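Exonuclease mut-7 homolog (PDB 7JW2) probably trims the 3' ends of AGO1-bound microRNAs as a magnesium-dependent 3'-5' exoribonuclease, of which this chain is the exonuclease domain. Local coordinates at residues A[59-64]-A[184-189]; A[127-132]-A[152-157]. All blocks are in the same frame, centred on the assembly; numbering follows the deposited sequence.

Contact 1 (A[59-64]-A[184-189]); sequences DDVYMI and YAALDA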
ATOM      1  N   ASP A  59      -6.463   7.430 -15.825  1.00 21.50           N
ATOM      2  CA  ASP A  59      -5.109   7.194 -16.304  1.00 20.73           C
ATOM      3  C   ASP A  59      -4.657   5.744 -16.247  1.00 22.84           C
ATOM      4  O   ASP A  59      -3.680   5.404 -16.913  1.00 23.22           O
ATOM      5  CB  ASP A  59      -4.109   8.038 -15.499  1.00 23.98           C
ATOM      6  CG  ASP A  59      -4.346   9.517 -15.658  1.00 25.85           C
ATOM      7  OD1 ASP A  59      -4.478   9.959 -16.812  1.00 30.56           O
ATOM      8  OD2 ASP A  59      -4.398  10.230 -14.635  1.00 32.80           O
ATOM      9  N   ASP A  60      -5.318   4.897 -15.457  1.00 18.42           N
ATOM     10  CA  ASP A  60      -4.859   3.532 -15.231  1.00 19.22           C
ATOM     11  C   ASP A  60      -6.058   2.643 -14.945  1.00 18.59           C
ATOM     12  O   ASP A  60      -7.049   3.082 -14.359  1.00 18.44           O
ATOM     13  CB  ASP A  60      -3.879   3.429 -14.042  1.00 19.76           C
ATOM     14  CG  ASP A  60      -2.570   4.171 -14.279  1.00 18.88           C
ATOM     15  OD1 ASP A  60      -2.481   5.374 -13.936  1.00 21.63           O
ATOM     16  OD2 ASP A  60      -1.624   3.536 -14.792  1.00 22.21           O
ATOM     17  N   VAL A  61      -5.942   1.370 -15.315  1.00 17.63           N
ATOM     18  CA  VAL A  61      -6.911   0.364 -14.903  1.00 17.37           C
ATOM     19  C   VAL A  61      -6.169  -0.739 -14.169  1.00 17.42           C
ATOM     20  O   VAL A  61      -5.149  -1.238 -14.660  1.00 18.61           O
ATOM     21  CB  VAL A  61      -7.695  -0.214 -16.091  1.00 17.16           C
ATOM     22  CG1 VAL A  61      -8.728  -1.199 -15.581  1.00 17.16           C
ATOM     23  CG2 VAL A  61      -8.377   0.908 -16.868  1.00 18.44           C
ATOM     24  N   TYR A  62      -6.668  -1.093 -12.988  1.00 14.49           N
ATOM     25  CA  TYR A  62      -6.122  -2.174 -12.180  1.00 14.09           C
ATOM     26  C   TYR A  62      -7.096  -3.339 -12.156  1.00 14.46           C
ATOM     27  O   TYR A  62      -8.297  -3.153 -11.958  1.00 15.41           O
ATOM     28  CB  TYR A  62      -5.861  -1.689 -10.754  1.00 16.09           C
ATOM     29  CG  TYR A  62      -4.904  -0.528 -10.674  1.00 14.68           C
ATOM     30  CD1 TYR A  62      -5.367   0.786 -10.675  1.00 15.31           C
ATOM     31  CD2 TYR A  62      -3.536  -0.733 -10.598  1.00 15.21           C
ATOM     32  CE1 TYR A  62      -4.489   1.850 -10.593  1.00 16.46           C
ATOM     33  CE2 TYR A  62      -2.658   0.328 -10.522  1.00 17.68           C
ATOM     34  CZ  TYR A  62      -3.143   1.615 -10.527  1.00 17.95           C
ATOM     35  OH  TYR A  62      -2.270   2.677 -10.452  1.00 20.80           O
ATOM     36  N   MET A  63      -6.582  -4.547 -12.329  1.00 15.30           N
ATOM     37  CA  MET A  63      -7.418  -5.742 -12.296  1.00 15.09           C
ATOM     38  C   MET A  63      -6.879  -6.648 -11.206  1.00 14.19           C
ATOM     39  O   MET A  63      -5.818  -7.259 -11.388  1.00 14.14           O
ATOM     40  CB  MET A  63      -7.422  -6.435 -13.653  1.00 15.90           C
ATOM     41  CG  MET A  63      -7.986  -5.515 -14.716  1.00 14.84           C
ATOM     42  SD  MET A  63      -8.077  -6.269 -16.341  1.00 22.60           S
ATOM     43  CE  MET A  63      -6.364  -6.348 -16.780  1.00 22.46           C
ATOM     44  N   ILE A  64      -7.580  -6.708 -10.070  1.00 13.98           N
ATOM     45  CA  ILE A  64      -7.143  -7.551  -8.958  1.00 14.35           C
ATOM     46  C   ILE A  64      -7.508  -8.996  -9.274  1.00 12.51           C
ATOM     47  O   ILE A  64      -8.695  -9.327  -9.400  1.00 14.22           O
ATOM     48  CB  ILE A  64      -7.781  -7.121  -7.629  1.00 13.11           C
ATOM     49  CG1 ILE A  64      -7.564  -5.629  -7.344  1.00 14.83           C
ATOM     50  CG2 ILE A  64      -7.243  -8.011  -6.471  1.00 15.54           C
ATOM     51  CD1 ILE A  64      -8.510  -5.127  -6.263  1.00 15.99           C
ATOM     52  N   TYR A 184     -11.614  -7.117 -22.131  1.00 16.20           N
ATOM     53  CA  TYR A 184     -13.012  -6.904 -21.784  1.00 14.38           C
ATOM     54  C   TYR A 184     -13.152  -6.446 -20.336  1.00 16.71           C
ATOM     55  O   TYR A 184     -13.916  -5.520 -20.042  1.00 16.37           O
ATOM     56  CB  TYR A 184     -13.818  -8.192 -22.036  1.00 17.43           C
ATOM     57  CG  TYR A 184     -15.177  -8.175 -21.383  1.00 16.22           C
ATOM     58  CD1 TYR A 184     -16.271  -7.590 -22.016  1.00 17.13           C
ATOM     59  CD2 TYR A 184     -15.362  -8.692 -20.106  1.00 17.44           C
ATOM     60  CE1 TYR A 184     -17.517  -7.542 -21.404  1.00 16.06           C
ATOM     61  CE2 TYR A 184     -16.593  -8.650 -19.491  1.00 18.63           C
ATOM     62  CZ  TYR A 184     -17.664  -8.065 -20.134  1.00 17.73           C
ATOM     63  OH  TYR A 184     -18.888  -8.027 -19.520  1.00 20.30           O
ATOM     64  N   ALA A 185     -12.427  -7.088 -19.419  1.00 15.84           N
ATOM     65  CA  ALA A 185     -12.561  -6.744 -18.005  1.00 14.04           C
ATOM     66  C   ALA A 185     -12.103  -5.319 -17.734  1.00 15.11           C
ATOM     67  O   ALA A 185     -12.741  -4.594 -16.957  1.00 15.54           O
ATOM     68  CB  ALA A 185     -11.777  -7.747 -17.144  1.00 13.90           C
ATOM     69  N   ALA A 186     -10.989  -4.908 -18.340  1.00 15.01           N
ATOM     70  CA  ALA A 186     -10.485  -3.565 -18.080  1.00 14.67           C
ATOM     71  C   ALA A 186     -11.433  -2.514 -18.644  1.00 15.39           C
ATOM     72  O   ALA A 186     -11.708  -1.495 -17.992  1.00 15.76           O
ATOM     73  CB  ALA A 186      -9.078  -3.415 -18.663  1.00 17.27           C
ATOM     74  N   LEU A 187     -11.934  -2.732 -19.855  1.00 14.99           N
ATOM     75  CA  LEU A 187     -12.841  -1.767 -20.452  1.00 15.52           C
ATOM     76  C   LEU A 187     -14.180  -1.714 -19.725  1.00 15.72           C
ATOM     77  O   LEU A 187     -14.833  -0.661 -19.723  1.00 17.48           O
ATOM     78  CB  LEU A 187     -13.033  -2.096 -21.933  1.00 17.13           C
ATOM     79  CG  LEU A 187     -13.825  -1.065 -22.738  1.00 17.29           C
ATOM     80  CD1 LEU A 187     -13.205   0.324 -22.636  1.00 19.43           C
ATOM     81  CD2 LEU A 187     -13.913  -1.523 -24.192  1.00 17.79           C
ATOM     82  N   ASP A 188     -14.616  -2.814 -19.090  1.00 16.35           N
ATOM     83  CA  ASP A 188     -15.928  -2.780 -18.455  1.00 16.18           C
ATOM     84  C   ASP A 188     -15.933  -1.816 -17.274  1.00 16.38           C
ATOM     85  O   ASP A 188     -16.973  -1.231 -16.961  1.00 18.46           O
ATOM     86  CB  ASP A 188     -16.382  -4.183 -18.038  1.00 19.20           C
ATOM     87  CG  ASP A 188     -17.808  -4.488 -18.509  1.00 18.08           C
ATOM     88  OD1 ASP A 188     -18.082  -4.368 -19.728  1.00 20.94           O
ATOM     89  OD2 ASP A 188     -18.658  -4.824 -17.656  1.00 21.23           O
ATOM     90  N   ALA A 189     -14.779  -1.625 -16.630  1.00 15.25           N
ATOM     91  CA  ALA A 189     -14.672  -0.581 -15.616  1.00 14.65           C
ATOM     92  C   ALA A 189     -14.435   0.791 -16.250  1.00 15.08           C
ATOM     93  O   ALA A 189     -15.114   1.765 -15.898  1.00 15.27           O
ATOM     94  CB  ALA A 189     -13.561  -0.934 -14.621  1.00 15.39           C
TER
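Val61 and Met63, two residues apart on a strand and so on the same face of it, meet Ala185 and Ala186 of a helix in the buried strand-to-helix packing of an RNase H-like exonuclease domain. The backbones come close, with Val61 CA 6.2 Å from Ala186 CA; the alanines, with only a methyl each, let the helix lie close to the strand. Val61 has CG1 anti to its backbone N (chi1 -177°), which sets this branch against the helix. Val61 CG1 lies 3.8 Å from Ala186 CB and also borders the carbonyl oxygen of that residue. Beta-branched valine suits the strand and gives the helix a short, stiff surface. Met63 reaches farther. Its chain is extended through chi2 and then folds at the sulfur (chi3 -71°), so that SD is the atom pressed on the helix while CE turns back from it. Met63 SD lies 3.8 Å from Ala186 CB. Met63 SD is also 4.1 Å from Ala185 CB, spanning two successive alanines. The Ala186 methyl touches both the valine branch and the sulfur, which approach it from directions roughly at right angles. The contact is chiefly apolar packing; no hydrogen bond joins the segments. Tyr184 and Asp188, four residues apart on the same helix, are consistent with the Tyr-x-x-x-Asp pattern of the Exo III motif in DEDDy exonucleases; Tyr184 points away from the strand. Strand 61-65 lies between strands 12-15 and 50-56, and Val12, Gln54 and Ala56 from these neighbours touch Val61, Met63 or the helix alanines. Gln54 NE2 also bonds to Ala185 O. On the other face of the strand, Tyr62 packs against helix 18-28, so the sheet is covered by helix 179-205 over one face and helix 18-28 over the other.

Contact 2 (A[127-132]-A[152-157]); sequences LLWRHV and ANLVRL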
ATOM      1  N   LEU A 127     -29.136   4.525 -12.132  1.00 23.52           N
ATOM      2  CA  LEU A 127     -29.985   5.519 -11.480  1.00 25.68           C
ATOM      3  C   LEU A 127     -29.833   6.887 -12.128  1.00 27.19           C
ATOM      4  O   LEU A 127     -30.818   7.621 -12.285  1.00 26.79           O
ATOM      5  CB  LEU A 127     -29.646   5.605  -9.991  1.00 26.89           C
ATOM      6  CG  LEU A 127     -30.022   4.423  -9.105  1.00 30.78           C
ATOM      7  CD1 LEU A 127     -29.541   4.658  -7.679  1.00 32.37           C
ATOM      8  CD2 LEU A 127     -31.524   4.190  -9.141  1.00 35.89           C
ATOM      9  N   LEU A 128     -28.605   7.259 -12.495  1.00 22.36           N
ATOM     10  CA  LEU A 128     -28.394   8.507 -13.212  1.00 21.08           C
ATOM     11  C   LEU A 128     -29.089   8.477 -14.568  1.00 22.57           C
ATOM     12  O   LEU A 128     -29.709   9.463 -14.976  1.00 23.02           O
ATOM     13  CB  LEU A 128     -26.895   8.766 -13.370  1.00 20.72           C
ATOM     14  CG  LEU A 128     -26.453   9.993 -14.170  1.00 20.07           C
ATOM     15  CD1 LEU A 128     -26.828  11.296 -13.462  1.00 19.79           C
ATOM     16  CD2 LEU A 128     -24.950   9.938 -14.442  1.00 19.56           C
ATOM     17  N   TRP A 129     -28.998   7.345 -15.271  1.00 21.41           N
ATOM     18  CA  TRP A 129     -29.718   7.153 -16.526  1.00 23.28           C
ATOM     19  C   TRP A 129     -31.207   7.420 -16.355  1.00 23.87           C
ATOM     20  O   TRP A 129     -31.797   8.215 -17.095  1.00 23.66           O
ATOM     21  CB  TRP A 129     -29.473   5.726 -17.016  1.00 21.25           C
ATOM     22  CG  TRP A 129     -29.920   5.415 -18.405  1.00 20.73           C
ATOM     23  CD1 TRP A 129     -30.659   6.202 -19.247  1.00 25.78           C
ATOM     24  CD2 TRP A 129     -29.637   4.214 -19.120  1.00 25.81           C
ATOM     25  NE1 TRP A 129     -30.856   5.552 -20.448  1.00 24.91           N
ATOM     26  CE2 TRP A 129     -30.243   4.327 -20.390  1.00 24.83           C
ATOM     27  CE3 TRP A 129     -28.939   3.047 -18.804  1.00 22.87           C
ATOM     28  CZ2 TRP A 129     -30.158   3.317 -21.346  1.00 25.57           C
ATOM     29  CZ3 TRP A 129     -28.858   2.042 -19.755  1.00 25.91           C
ATOM     30  CH2 TRP A 129     -29.463   2.188 -21.011  1.00 27.80           C
ATOM     31  N   ARG A 130     -31.825   6.777 -15.363  1.00 24.45           N
ATOM     32  CA  ARG A 130     -33.258   6.946 -15.149  1.00 29.44           C
ATOM     33  C   ARG A 130     -33.602   8.375 -14.758  1.00 31.09           C
ATOM     34  O   ARG A 130     -34.680   8.874 -15.106  1.00 31.52           O
ATOM     35  CB  ARG A 130     -33.744   5.961 -14.083  1.00 29.95           C
ATOM     36  CG  ARG A 130     -33.855   4.525 -14.586  1.00 31.89           C
ATOM     37  CD  ARG A 130     -33.903   3.512 -13.452  1.00 37.31           C
ATOM     38  NE  ARG A 130     -34.448   4.078 -12.223  1.00 45.66           N
ATOM     39  CZ  ARG A 130     -34.340   3.509 -11.025  1.00 46.59           C
ATOM     40  NH1 ARG A 130     -33.706   2.350 -10.893  1.00 42.90           N
ATOM     41  NH2 ARG A 130     -34.869   4.098  -9.960  1.00 48.68           N
ATOM     42  N   HIS A 131     -32.692   9.056 -14.060  1.00 24.91           N
ATOM     43  CA  HIS A 131     -32.954  10.420 -13.616  1.00 28.08           C
ATOM     44  C   HIS A 131     -32.943  11.396 -14.786  1.00 29.34           C
ATOM     45  O   HIS A 131     -33.845  12.232 -14.920  1.00 32.96           O
ATOM     46  CB  HIS A 131     -31.919  10.823 -12.564  1.00 28.97           C
ATOM     47  CG  HIS A 131     -32.230  12.111 -11.868  1.00 34.42           C
ATOM     48  ND1 HIS A 131     -31.774  13.331 -12.320  1.00 35.56           N
ATOM     49  CD2 HIS A 131     -32.951  12.367 -10.750  1.00 34.65           C
ATOM     50  CE1 HIS A 131     -32.206  14.285 -11.513  1.00 38.50           C
ATOM     51  NE2 HIS A 131     -32.919  13.727 -10.552  1.00 36.36           N
ATOM     52  N   VAL A 132     -31.930  11.305 -15.648  1.00 25.52           N
ATOM     53  CA  VAL A 132     -31.796  12.261 -16.745  1.00 28.16           C
ATOM     54  C   VAL A 132     -32.785  11.989 -17.871  1.00 31.76           C
ATOM     55  O   VAL A 132     -33.120  12.915 -18.625  1.00 32.90           O
ATOM     56  CB  VAL A 132     -30.354  12.274 -17.281  1.00 26.55           C
ATOM     57  CG1 VAL A 132     -29.359  12.532 -16.142  1.00 27.49           C
ATOM     58  CG2 VAL A 132     -30.038  10.973 -18.011  1.00 25.67           C
ATOM     59  N   ALA A 152     -24.427  -2.207 -22.138  1.00 21.71           N
ATOM     60  CA  ALA A 152     -24.068  -2.162 -23.550  1.00 21.16           C
ATOM     61  C   ALA A 152     -24.831  -1.064 -24.278  1.00 19.95           C
ATOM     62  O   ALA A 152     -24.269  -0.364 -25.128  1.00 22.15           O
ATOM     63  CB  ALA A 152     -24.338  -3.517 -24.204  1.00 22.33           C
ATOM     64  N   ASN A 153     -26.106  -0.889 -23.950  1.00 21.18           N
ATOM     65  CA  ASN A 153     -26.884   0.156 -24.608  1.00 20.69           C
ATOM     66  C   ASN A 153     -26.466   1.545 -24.132  1.00 22.53           C
ATOM     67  O   ASN A 153     -26.468   2.500 -24.917  1.00 22.57           O
ATOM     68  CB  ASN A 153     -28.373  -0.077 -24.377  1.00 21.69           C
ATOM     69  CG  ASN A 153     -28.900  -1.246 -25.188  1.00 28.43           C
ATOM     70  OD1 ASN A 153     -28.241  -1.706 -26.120  1.00 31.67           O
ATOM     71  ND2 ASN A 153     -30.081  -1.733 -24.834  1.00 33.53           N
ATOM     72  N   LEU A 154     -26.104   1.680 -22.853  1.00 21.39           N
ATOM     73  CA  LEU A 154     -25.630   2.972 -22.364  1.00 20.04           C
ATOM     74  C   LEU A 154     -24.317   3.367 -23.030  1.00 20.13           C
ATOM     75  O   LEU A 154     -24.079   4.549 -23.303  1.00 17.62           O
ATOM     76  CB  LEU A 154     -25.472   2.927 -20.843  1.00 18.88           C
ATOM     77  CG  LEU A 154     -25.231   4.274 -20.174  1.00 18.87           C
ATOM     78  CD1 LEU A 154     -26.240   5.322 -20.673  1.00 21.91           C
ATOM     79  CD2 LEU A 154     -25.298   4.105 -18.657  1.00 19.16           C
ATOM     80  N   VAL A 155     -23.439   2.394 -23.282  1.00 18.68           N
ATOM     81  CA  VAL A 155     -22.207   2.672 -24.013  1.00 18.07           C
ATOM     82  C   VAL A 155     -22.516   3.203 -25.409  1.00 22.50           C
ATOM     83  O   VAL A 155     -21.900   4.171 -25.871  1.00 21.67           O
ATOM     84  CB  VAL A 155     -21.322   1.414 -24.067  1.00 19.55           C
ATOM     85  CG1 VAL A 155     -20.231   1.581 -25.092  1.00 21.63           C
ATOM     86  CG2 VAL A 155     -20.703   1.159 -22.692  1.00 19.78           C
ATOM     87  N   ARG A 156     -23.462   2.576 -26.110  1.00 22.08           N
ATOM     88  CA  ARG A 156     -23.810   3.059 -27.443  1.00 24.21           C
ATOM     89  C   ARG A 156     -24.376   4.473 -27.394  1.00 24.27           C
ATOM     90  O   ARG A 156     -23.994   5.328 -28.199  1.00 25.15           O
ATOM     91  CB  ARG A 156     -24.804   2.116 -28.112  1.00 25.28           C
ATOM     92  CG  ARG A 156     -24.887   2.311 -29.625  1.00 28.14           C
ATOM     93  CD  ARG A 156     -25.614   1.152 -30.266  1.00 34.43           C
ATOM     94  NE  ARG A 156     -27.015   1.129 -29.864  1.00 37.92           N
ATOM     95  CZ  ARG A 156     -27.537   0.253 -29.007  1.00 34.13           C
ATOM     96  NH1 ARG A 156     -26.769  -0.673 -28.453  1.00 33.16           N
ATOM     97  NH2 ARG A 156     -28.827   0.310 -28.701  1.00 38.43           N
ATOM     98  N   LEU A 157     -25.285   4.735 -26.448  1.00 20.75           N
ATOM     99  CA  LEU A 157     -25.898   6.057 -26.335  1.00 19.39           C
ATOM    100  C   LEU A 157     -24.865   7.138 -26.044  1.00 22.41           C
ATOM    101  O   LEU A 157     -24.980   8.263 -26.540  1.00 20.95           O
ATOM    102  CB  LEU A 157     -26.958   6.053 -25.236  1.00 22.32           C
ATOM    103  CG  LEU A 157     -28.244   5.284 -25.513  1.00 24.16           C
ATOM    104  CD1 LEU A 157     -28.943   4.960 -24.216  1.00 25.37           C
ATOM    105  CD2 LEU A 157     -29.146   6.111 -26.398  1.00 26.21           C
TER
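Trp129 projects its indole from helix 125-132 onto Leu154 and Leu157 of helix 151-159, a helix-to-helix contact within the RNase H-like fold of the exonuclease domain. The axes of the two short segments stay 12.4 Å apart, a gap that a large flat side chain is well suited to bridge. From CB, which heads toward the opposite helix, CG is placed anti to the backbone N (chi1 -169°), and the ring extends outward from there. At the fusion bond Trp129 CD2 comes under Leu154 CD1. Leu154 CD1 lies over the centre of one face, 4.0 Å from the centroid of the Trp129 six-membered ring and 14° off its normal, which is a CH-pi contact. Next, Trp129 CE3 meets Leu154 CD2 at 3.8 Å. Farther out, Trp129 CZ3 rests 3.7 Å from Leu154 CB, so the leucine is followed along nearly its whole length as the two side chains run antiparallel alongside one another. At the tip, Trp129 CH2 approaches the backbone N of Leu154 at 3.9 Å, and Asn153 CB borders the rim of the ring. Turning back along the other side, Trp129 CZ2 has Leu157 CD1 obliquely placed at 3.5 Å, the leucine running across the indole. Leucine suits both positions because its branched methyls can spread over a flat indole. Phe140 meets the same indole with its ring steeply inclined, and Val147 adds to the packing; Ile195 of helix 179-205 touches Leu154. The Asn153 amide is turned to polar partners: ND2 bonds to Asn148 O, and OD1 accepts from Arg156, itself salt-bridged through NE to Glu144. Arg156 NH1 lies 2.9 Å from Asn153 OD1, tilted 30° from the carbonyl plane.

From the N terminus, after strands 12-15, 33-40 and 50-56 the chain reaches strand 61-65, the earlier half of contact 1, then passes through further helices and strands to reach helix 125-132. A short excursion brings it to helix 151-159, where contact 2 closes its small loop. Only later does helix 179-205 return to the strand and close the much longer loop of contact 1, so contact 2 is nested wholly inside it. Their centres are 20 Å apart, and the nearest atoms, about 7 Å apart, do not touch. Helix 179-205 serves both regions: its earlier part covers the sheet, while farther along Ile195 packs on helix 151-159, and Tyr196 and Ile199 on helix 125-132.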